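Peptidase M3B, oligoendopeptidase F (Enterococcus faecium, PDB 2QR4) probably hydrolyses peptide bonds within oligopeptides as a zinc-dependent endopeptidase of the M3 family. Local coordinates at residues P311-Y316 against L527-L531; L361-F365 against Y423-H427; V368-H373 against A399-E404. All coordinates share one frame; numbering follows the deposited sequence.

Overall arrangement
Followed from the N terminus, the chain first meets these contacts at residues 311-316, before and on helix 313-318, and interaction 1 closes the longest loop, with 210 residues before 527-531 on helix 526-536. Interaction 2 is nested inside it, joining the start of helix 361-379 to helix 418-454. Interaction 3 lies inside interaction 2, pairing a later part of helix 361-379 with helix 394-414, so the loops nest without crossing. Interactions 1 and 3, with centres about 13 Å apart, meet through a probable hydrogen bond between Tyr316 and Asn403; interactions 2 and 3 meet where Phe365 touches Glu404. Interactions 1 and 2, with centres about 24 Å apart, do not touch.

Interaction 1 of 3, residues P311-Y316 against L527-L531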
loop_
_atom_site.group_PDB
_atom_site.type_symbol
_atom_site.label_atom_id
_atom_site.label_comp_id
_atom_site.label_asym_id
_atom_site.label_seq_id
_atom_site.Cartn_x
_atom_site.Cartn_y
_atom_site.Cartn_z
ATOM N N PRO A 311 -50.227 -7.398 9.160
ATOM C CA PRO A 311 -50.005 -6.324 10.138
ATOM C C PRO A 311 -49.442 -5.045 9.510
ATOM O O PRO A 311 -49.522 -3.975 10.114
ATOM C CB PRO A 311 -48.974 -6.931 11.098
ATOM C CG PRO A 311 -49.201 -8.389 11.019
ATOM C CD PRO A 311 -49.591 -8.659 9.589
HETATM N N MSE A 312 -48.874 -5.165 8.314
HETATM C CA MSE A 312 -48.423 -4.011 7.547
HETATM C C MSE A 312 -49.579 -3.113 7.111
HETATM O O MSE A 312 -49.377 -1.936 6.825
HETATM C CB MSE A 312 -47.642 -4.460 6.312
HETATM C CG MSE A 312 -46.327 -5.165 6.599
HETATM SE SE MSE A 312 -45.146 -4.129 7.751
HETATM C CE MSE A 312 -45.602 -2.329 7.146
ATOM N N GLY A 313 -50.782 -3.676 7.040
ATOM C CA GLY A 313 -51.987 -2.891 6.771
ATOM C C GLY A 313 -52.354 -2.729 5.305
ATOM O O GLY A 313 -51.589 -3.112 4.419
ATOM N N GLU A 314 -53.527 -2.138 5.063
ATOM C CA GLU A 314 -54.081 -1.970 3.712
ATOM C C GLU A 314 -53.135 -1.279 2.726
ATOM O O GLU A 314 -52.782 -1.862 1.697
ATOM C CB GLU A 314 -55.428 -1.233 3.758
ATOM C CG GLU A 314 -56.655 -2.142 3.840
ATOM N N GLU A 315 -52.733 -0.044 3.030
ATOM C CA GLU A 315 -51.804 0.683 2.164
ATOM C C GLU A 315 -50.643 -0.196 1.686
ATOM O O GLU A 315 -50.464 -0.397 0.479
ATOM C CB GLU A 315 -51.257 1.932 2.863
ATOM C CG GLU A 315 -51.959 3.230 2.487
ATOM C CD GLU A 315 -51.010 4.426 2.477
ATOM O OE1 GLU A 315 -51.367 5.488 3.032
ATOM O OE2 GLU A 315 -49.903 4.306 1.912
ATOM N N TYR A 316 -49.868 -0.718 2.636
ATOM C CA TYR A 316 -48.695 -1.552 2.341
ATOM C C TYR A 316 -48.992 -2.753 1.439
ATOM O O TYR A 316 -48.256 -3.016 0.484
ATOM C CB TYR A 316 -48.045 -2.043 3.640
ATOM C CG TYR A 316 -46.681 -2.669 3.446
ATOM C CD1 TYR A 316 -45.520 -1.937 3.687
ATOM C CD2 TYR A 316 -46.546 -3.990 3.017
ATOM C CE1 TYR A 316 -44.266 -2.501 3.511
ATOM C CE2 TYR A 316 -45.292 -4.563 2.840
ATOM C CZ TYR A 316 -44.154 -3.813 3.092
ATOM O OH TYR A 316 -42.899 -4.364 2.909
ATOM N N LEU A 527 -47.565 1.867 12.696
ATOM C CA LEU A 527 -47.743 1.700 11.254
ATOM C C LEU A 527 -47.496 2.992 10.486
ATOM O O LEU A 527 -46.656 3.040 9.587
ATOM C CB LEU A 527 -49.150 1.180 10.942
ATOM C CG LEU A 527 -49.330 -0.337 10.840
ATOM C CD1 LEU A 527 -48.288 -0.922 9.891
ATOM C CD2 LEU A 527 -49.272 -1.018 12.213
ATOM N N GLU A 528 -48.238 4.032 10.849
ATOM C CA GLU A 528 -48.145 5.328 10.182
ATOM C C GLU A 528 -46.698 5.804 10.097
ATOM O O GLU A 528 -46.242 6.243 9.042
ATOM C CB GLU A 528 -49.020 6.359 10.907
ATOM C CG GLU A 528 -49.029 7.762 10.294
ATOM C CD GLU A 528 -49.844 8.755 11.125
ATOM O OE1 GLU A 528 -49.961 8.550 12.356
ATOM O OE2 GLU A 528 -50.368 9.738 10.553
ATOM N N ASN A 529 -45.977 5.696 11.209
ATOM C CA ASN A 529 -44.585 6.132 11.277
ATOM C C ASN A 529 -43.620 5.278 10.442
ATOM O O ASN A 529 -42.664 5.799 9.859
ATOM C CB ASN A 529 -44.114 6.192 12.732
ATOM C CG ASN A 529 -44.753 7.326 13.508
ATOM O OD1 ASN A 529 -45.566 8.088 12.978
ATOM N ND2 ASN A 529 -44.388 7.445 14.775
ATOM N N TYR A 530 -43.865 3.971 10.398
ATOM C CA TYR A 530 -43.075 3.088 9.549
ATOM C C TYR A 530 -43.290 3.426 8.076
ATOM O O TYR A 530 -42.334 3.482 7.303
ATOM C CB TYR A 530 -43.427 1.623 9.805
ATOM C CG TYR A 530 -42.573 0.642 9.032
ATOM C CD1 TYR A 530 -41.301 0.310 9.473
ATOM C CD2 TYR A 530 -43.037 0.042 7.861
ATOM C CE1 TYR A 530 -40.507 -0.589 8.774
ATOM C CE2 TYR A 530 -42.246 -0.866 7.149
ATOM C CZ TYR A 530 -40.983 -1.172 7.616
ATOM O OH TYR A 530 -40.178 -2.062 6.941
ATOM N N LEU A 531 -44.544 3.652 7.694
ATOM C CA LEU A 531 -44.863 3.982 6.316
ATOM C C LEU A 531 -44.215 5.302 5.928
ATOM O O LEU A 531 -43.671 5.429 4.835
ATOM C CB LEU A 531 -46.380 4.052 6.093
ATOM C CG LEU A 531 -47.221 2.791 6.334
ATOM C CD1 LEU A 531 -48.644 2.982 5.799
ATOM C CD2 LEU A 531 -46.580 1.553 5.720
#
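A Met-aromatic contact between Met312 and Tyr530 marks the place where helix 313-318, together with the 3-10 turn leading into it, packs on helix 526-536. Met312 is present as selenomethionine; its SE lies 5.2 Å from the centroid of the Tyr530 ring and 41° off the ring normal, an oblique approach. The methyl makes the closer contact, with Met312 CE 3.6 Å from Tyr530 CD2. That position follows from a chain bent at chi2 (-54°) and again at chi3, which turns CE back toward helix 526-536 although its first bond leaves the backbone alongside the partner helix and not toward it. The same methyl also reaches Leu527 CD1 and Leu531 CD2, so one group is packed against Leu527 and, one turn on, Tyr530 and Leu531.

Leu527 meets main chain more than side chain. Its CD1 lies 3.3 Å from Pro311 O and 3.4 Å from Met312 O, so that one methyl of the branch rests against both carbonyl oxygens of the 3-10 turn. One turn on, the branches of Leu531 divide their work: Leu531 CD1 lies 4.1 Å from Glu315 CB, and Leu531 CD2 lies 4.2 Å from Tyr316 CD1, at the ring edge and near its plane. Met312 CG lies over one face of that same ring, toward its rim. No hydrogen bond crosses between the segments, and the interface holds by apolar packing.

The polar end of Tyr316 points on to helix 394-414, where its OH is hydrogen-bonded to Asn403 ND2. Tyr530 also touches Ala399 and Thr402 of that helix, and Met312 touches Ile406. On helix 503-520, Ile519 receives Pro311, Leu527 and Tyr530, so helices 394-414 and 503-520 both border the contact.

Interaction 2 of 3, residues L361-F365 against Y423-H427; sequences LDQLF and YVLNH
Phe365 and His427 are brought ring to ring by their first torsions: Phe365 holds CG anti to its carbonyl carbon (chi1 -80°), whereas His427 sets CG opposite its own backbone N (chi1 170°). With these torsions the side chains come from opposite directions, and His427 NE2 lies 3.6 Å above the plane of the Phe365 ring, over its centre. The centroids are 4.3 Å apart with the planes at 44°, an oblique pair that is neither a stack nor edge-to-face.

With the axes of the two short segments 12.2 Å apart at closest approach, the contact is made by side chains alone. One turn earlier on each helix, Tyr423 stretches out from helix 418-454 and brings its hydroxyl to Asp362, with Tyr423 OH 2.7 Å from Asp362 OD2. The carboxylate reaches the edge of the Tyr423 ring near the ring plane, while its own plane is turned strongly against that of the ring. Its other oxygen serves the second aromatic: Asp362 OD1 is 3.5 Å from His427 CE1, so a single carboxylate lies beside both Tyr423 and His427. Leu361 adds an apolar contact, its CD1 lying 4.4 Å from Tyr423 CD1.

Phe365 continues beyond this pair onto Glu404, Leu407 and Thr408 of helix 394-414, and Val424 reaches Leu412 of the same helix, so a third helix lines the apolar side of the join.

Chemically, the contact combines an aromatic and aliphatic part with one acidic group at its margin. The carboxylate of Asp362 would probably polarise both the Tyr423 hydroxyl and the His427 ring, and might favour a positively charged imidazole, whose lie over the Phe365 face would then gain some electrostatic attraction.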
loop_
_atom_site.group_PDB
_atom_site.type_symbol
_atom_site.label_atom_id
_atom_site.label_comp_id
_atom_site.label_asym_id
_atom_site.label_seq_id
_atom_site.Cartn_x
_atom_site.Cartn_y
_atom_site.Cartn_z
ATOM N N LEU A 361 -38.733 -23.597 3.188
ATOM C CA LEU A 361 -38.934 -22.592 4.231
ATOM C C LEU A 361 -37.948 -21.413 4.163
ATOM O O LEU A 361 -38.304 -20.270 4.476
ATOM C CB LEU A 361 -38.899 -23.253 5.606
ATOM C CG LEU A 361 -39.963 -22.727 6.567
ATOM C CD1 LEU A 361 -40.280 -23.756 7.638
ATOM C CD2 LEU A 361 -39.516 -21.417 7.181
ATOM N N ASP A 362 -36.715 -21.691 3.753
ATOM C CA ASP A 362 -35.737 -20.629 3.553
ATOM C C ASP A 362 -36.147 -19.637 2.460
ATOM O O ASP A 362 -36.020 -18.428 2.643
ATOM C CB ASP A 362 -34.350 -21.211 3.266
ATOM C CG ASP A 362 -33.458 -21.218 4.497
ATOM O OD1 ASP A 362 -33.424 -20.186 5.205
ATOM O OD2 ASP A 362 -32.790 -22.246 4.754
ATOM N N GLN A 363 -36.645 -20.144 1.333
ATOM C CA GLN A 363 -37.021 -19.283 0.202
ATOM C C GLN A 363 -38.207 -18.365 0.533
ATOM O O GLN A 363 -38.356 -17.280 -0.042
ATOM C CB GLN A 363 -37.323 -20.118 -1.048
ATOM C CG GLN A 363 -36.237 -21.123 -1.424
ATOM C CD GLN A 363 -36.529 -21.829 -2.742
ATOM O OE1 GLN A 363 -36.303 -23.033 -2.885
ATOM N NE2 GLN A 363 -37.040 -21.078 -3.712
ATOM N N LEU A 364 -39.045 -18.814 1.463
ATOM C CA LEU A 364 -40.163 -18.017 1.956
ATOM C C LEU A 364 -39.644 -16.726 2.595
ATOM O O LEU A 364 -40.174 -15.634 2.340
ATOM C CB LEU A 364 -40.988 -18.832 2.957
ATOM C CG LEU A 364 -42.216 -18.180 3.594
ATOM C CD1 LEU A 364 -43.149 -17.654 2.524
ATOM C CD2 LEU A 364 -42.937 -19.167 4.501
ATOM N N PHE A 365 -38.604 -16.859 3.418
ATOM C CA PHE A 365 -37.928 -15.705 4.011
ATOM C C PHE A 365 -37.337 -14.756 2.965
ATOM O O PHE A 365 -37.387 -13.531 3.122
ATOM C CB PHE A 365 -36.844 -16.169 4.986
ATOM C CG PHE A 365 -37.383 -16.560 6.327
ATOM C CD1 PHE A 365 -37.743 -17.870 6.589
ATOM C CD2 PHE A 365 -37.567 -15.602 7.319
ATOM C CE1 PHE A 365 -38.249 -18.223 7.826
ATOM C CE2 PHE A 365 -38.079 -15.949 8.548
ATOM C CZ PHE A 365 -38.420 -17.261 8.803
ATOM N N TYR A 423 -36.939 -25.111 13.926
ATOM C CA TYR A 423 -36.233 -24.595 12.769
ATOM C C TYR A 423 -36.291 -23.078 12.733
ATOM O O TYR A 423 -35.265 -22.426 12.531
ATOM C CB TYR A 423 -36.766 -25.154 11.440
ATOM C CG TYR A 423 -35.941 -24.650 10.277
ATOM C CD1 TYR A 423 -36.339 -23.536 9.539
ATOM C CD2 TYR A 423 -34.726 -25.251 9.964
ATOM C CE1 TYR A 423 -35.564 -23.059 8.494
ATOM C CE2 TYR A 423 -33.941 -24.785 8.934
ATOM C CZ TYR A 423 -34.357 -23.691 8.199
ATOM O OH TYR A 423 -33.550 -23.241 7.168
ATOM N N VAL A 424 -37.475 -22.499 12.932
ATOM C CA VAL A 424 -37.556 -21.046 12.829
ATOM C C VAL A 424 -36.953 -20.298 14.026
ATOM O O VAL A 424 -36.356 -19.233 13.872
ATOM C CB VAL A 424 -38.944 -20.532 12.347
ATOM C CG1 VAL A 424 -39.934 -21.665 12.175
ATOM C CG2 VAL A 424 -39.459 -19.392 13.199
ATOM N N LEU A 425 -37.044 -20.891 15.206
ATOM C CA LEU A 425 -36.381 -20.338 16.374
ATOM C C LEU A 425 -34.875 -20.238 16.123
ATOM O O LEU A 425 -34.258 -19.186 16.327
ATOM C CB LEU A 425 -36.652 -21.224 17.586
ATOM C CG LEU A 425 -37.653 -20.792 18.663
ATOM C CD1 LEU A 425 -38.379 -19.497 18.355
ATOM C CD2 LEU A 425 -38.629 -21.917 18.979
ATOM N N ASN A 426 -34.283 -21.331 15.659
ATOM C CA ASN A 426 -32.841 -21.362 15.433
ATOM C C ASN A 426 -32.382 -20.537 14.219
ATOM O O ASN A 426 -31.321 -19.925 14.241
ATOM C CB ASN A 426 -32.345 -22.802 15.340
ATOM C CG ASN A 426 -30.859 -22.883 15.144
ATOM O OD1 ASN A 426 -30.393 -23.101 14.032
ATOM N ND2 ASN A 426 -30.095 -22.691 16.220
ATOM N N HIS A 427 -33.193 -20.514 13.173
ATOM C CA HIS A 427 -32.944 -19.662 12.022
ATOM C C HIS A 427 -32.818 -18.201 12.471
ATOM O O HIS A 427 -31.901 -17.494 12.048
ATOM C CB HIS A 427 -34.077 -19.844 11.005
ATOM C CG HIS A 427 -34.079 -18.848 9.882
ATOM N ND1 HIS A 427 -33.293 -18.987 8.757
ATOM C CD2 HIS A 427 -34.808 -17.721 9.695
ATOM C CE1 HIS A 427 -33.526 -17.983 7.931
ATOM N NE2 HIS A 427 -34.444 -17.200 8.476
#

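Interaction 3 of 3, residues V368-H373 against A399-E404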
loop_
_atom_site.group_PDB
_atom_site.type_symbol
_atom_site.label_atom_id
_atom_site.label_comp_id
_atom_site.label_asym_id
_atom_site.label_seq_id
_atom_site.Cartn_x
_atom_site.Cartn_y
_atom_site.Cartn_z
ATOM N N VAL A 368 -40.206 -12.798 1.253
ATOM C CA VAL A 368 -40.646 -11.745 2.151
ATOM C C VAL A 368 -39.594 -10.640 2.304
ATOM O O VAL A 368 -39.932 -9.451 2.368
ATOM C CB VAL A 368 -41.050 -12.351 3.506
ATOM C CG1 VAL A 368 -40.556 -11.503 4.659
ATOM C CG2 VAL A 368 -42.555 -12.558 3.542
ATOM N N HIS A 369 -38.327 -11.047 2.335
ATOM C CA HIS A 369 -37.184 -10.130 2.345
ATOM C C HIS A 369 -37.161 -9.229 1.100
ATOM O O HIS A 369 -36.893 -8.031 1.195
ATOM C CB HIS A 369 -35.885 -10.946 2.450
ATOM C CG HIS A 369 -34.647 -10.126 2.658
ATOM N ND1 HIS A 369 -33.856 -9.692 1.613
ATOM C CD2 HIS A 369 -34.045 -9.692 3.791
ATOM C CE1 HIS A 369 -32.831 -9.010 2.094
ATOM N NE2 HIS A 369 -32.923 -8.995 3.411
ATOM N N GLU A 370 -37.456 -9.805 -0.062
ATOM C CA GLU A 370 -37.429 -9.051 -1.315
ATOM C C GLU A 370 -38.612 -8.110 -1.492
ATOM O O GLU A 370 -38.455 -6.996 -1.990
ATOM C CB GLU A 370 -37.318 -9.989 -2.515
ATOM C CG GLU A 370 -35.886 -10.277 -2.923
ATOM C CD GLU A 370 -35.759 -11.571 -3.698
ATOM O OE1 GLU A 370 -36.170 -12.624 -3.165
ATOM O OE2 GLU A 370 -35.243 -11.537 -4.837
HETATM N N MSE A 371 -39.794 -8.560 -1.092
HETATM C CA MSE A 371 -40.972 -7.702 -1.118
HETATM C C MSE A 371 -40.686 -6.417 -0.357
HETATM O O MSE A 371 -41.084 -5.335 -0.776
HETATM C CB MSE A 371 -42.173 -8.414 -0.501
HETATM C CG MSE A 371 -42.450 -9.780 -1.103
HETATM SE SE MSE A 371 -43.997 -10.672 -0.317
HETATM C CE MSE A 371 -45.412 -9.662 -1.227
ATOM N N GLY A 372 -39.982 -6.549 0.761
ATOM C CA GLY A 372 -39.627 -5.406 1.589
ATOM C C GLY A 372 -38.770 -4.396 0.860
ATOM O O GLY A 372 -39.042 -3.200 0.910
ATOM N N HIS A 373 -37.727 -4.878 0.190
ATOM C CA HIS A 373 -36.853 -4.015 -0.595
ATOM C C HIS A 373 -37.633 -3.442 -1.773
ATOM O O HIS A 373 -37.420 -2.295 -2.186
ATOM C CB HIS A 373 -35.623 -4.796 -1.081
ATOM C CG HIS A 373 -35.266 -4.536 -2.513
ATOM N ND1 HIS A 373 -35.724 -5.323 -3.549
ATOM C CD2 HIS A 373 -34.499 -3.575 -3.083
ATOM C CE1 HIS A 373 -35.257 -4.859 -4.694
ATOM N NE2 HIS A 373 -34.511 -3.798 -4.439
ATOM N N ALA A 399 -36.114 -2.252 5.793
ATOM C CA ALA A 399 -37.442 -2.578 5.265
ATOM C C ALA A 399 -37.542 -4.057 4.930
ATOM O O ALA A 399 -38.630 -4.621 4.878
ATOM C CB ALA A 399 -37.759 -1.739 4.043
ATOM N N SER A 400 -36.386 -4.670 4.715
ATOM C CA SER A 400 -36.287 -6.076 4.393
ATOM C C SER A 400 -36.293 -6.919 5.657
ATOM O O SER A 400 -37.075 -7.864 5.782
ATOM C CB SER A 400 -34.996 -6.333 3.609
ATOM O OG SER A 400 -35.142 -5.905 2.266
ATOM N N THR A 401 -35.410 -6.574 6.585
ATOM C CA THR A 401 -35.282 -7.291 7.849
ATOM C C THR A 401 -36.574 -7.190 8.657
ATOM O O THR A 401 -36.974 -8.149 9.304
ATOM C CB THR A 401 -34.100 -6.743 8.656
ATOM O OG1 THR A 401 -32.962 -6.644 7.796
ATOM C CG2 THR A 401 -33.750 -7.642 9.849
ATOM N N THR A 402 -37.236 -6.036 8.601
ATOM C CA THR A 402 -38.464 -5.841 9.347
ATOM C C THR A 402 -39.478 -6.860 8.870
ATOM O O THR A 402 -40.169 -7.486 9.677
ATOM C CB THR A 402 -39.029 -4.419 9.157
ATOM O OG1 THR A 402 -38.044 -3.460 9.538
ATOM C CG2 THR A 402 -40.267 -4.199 10.013
ATOM N N ASN A 403 -39.564 -7.024 7.552
ATOM C CA ASN A 403 -40.477 -7.995 6.950
ATOM C C ASN A 403 -40.187 -9.434 7.402
ATOM O O ASN A 403 -41.096 -10.172 7.759
ATOM C CB ASN A 403 -40.440 -7.876 5.424
ATOM C CG ASN A 403 -41.302 -6.726 4.905
ATOM O OD1 ASN A 403 -41.909 -5.987 5.676
ATOM N ND2 ASN A 403 -41.369 -6.585 3.588
ATOM N N GLU A 404 -38.914 -9.813 7.402
ATOM C CA GLU A 404 -38.491 -11.118 7.893
ATOM C C GLU A 404 -38.905 -11.304 9.355
ATOM O O GLU A 404 -39.405 -12.373 9.755
ATOM C CB GLU A 404 -36.976 -11.272 7.757
ATOM C CG GLU A 404 -36.508 -11.898 6.444
ATOM C CD GLU A 404 -35.029 -12.315 6.488
ATOM O OE1 GLU A 404 -34.202 -11.544 7.028
ATOM O OE2 GLU A 404 -34.692 -13.415 5.985
#
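Ser400 meets His369 twice, once through its hydroxyl and once through its methylene. Ser400 OG donates to His369 O at 3.0 Å, tilted 22° from the carbonyl plane; the same carbonyl also takes a weak helical bond from His373 N. The Ser400 methylene rests over one face of the imidazole in a CH-pi contact, CB lying 3.5 Å from the ring centroid.

The second acceptor is Val368 O. It receives a weak helical bond from Gly372 N and, across the interface, another weak one from Asn403 ND2 at 3.4 Å, as the amide is modelled. The stronger partner of that amide is the Tyr316 hydroxyl. Gly372 N and Asn403 ND2 are close but, as two donors, make no bond. Gly372 CA lies 4.4 Å from Ser400 CA, with no side chain between, so the short-segment axes approach to 7.2 Å; it also makes a CA-H...O contact with Ala399 O at 3.5 Å.

Glu404 OE1 lies 3.7 Å from His369 CD2, with carboxylate and ring planes 70° apart. Val368 packs at the 403-404 end, its CG1 3.4 Å from Asn403 O.

Residues 369-373 read His-Glu-Met-Gly-His, the HExxH zinc signature of family M3, and His369 touches Glu397, the glutamate spaced as a third zinc ligand in relatives. The Ser400 bond and CH-pi contact thus probably act as a second shell, fixing the backbone and ring position of His369 for metal binding.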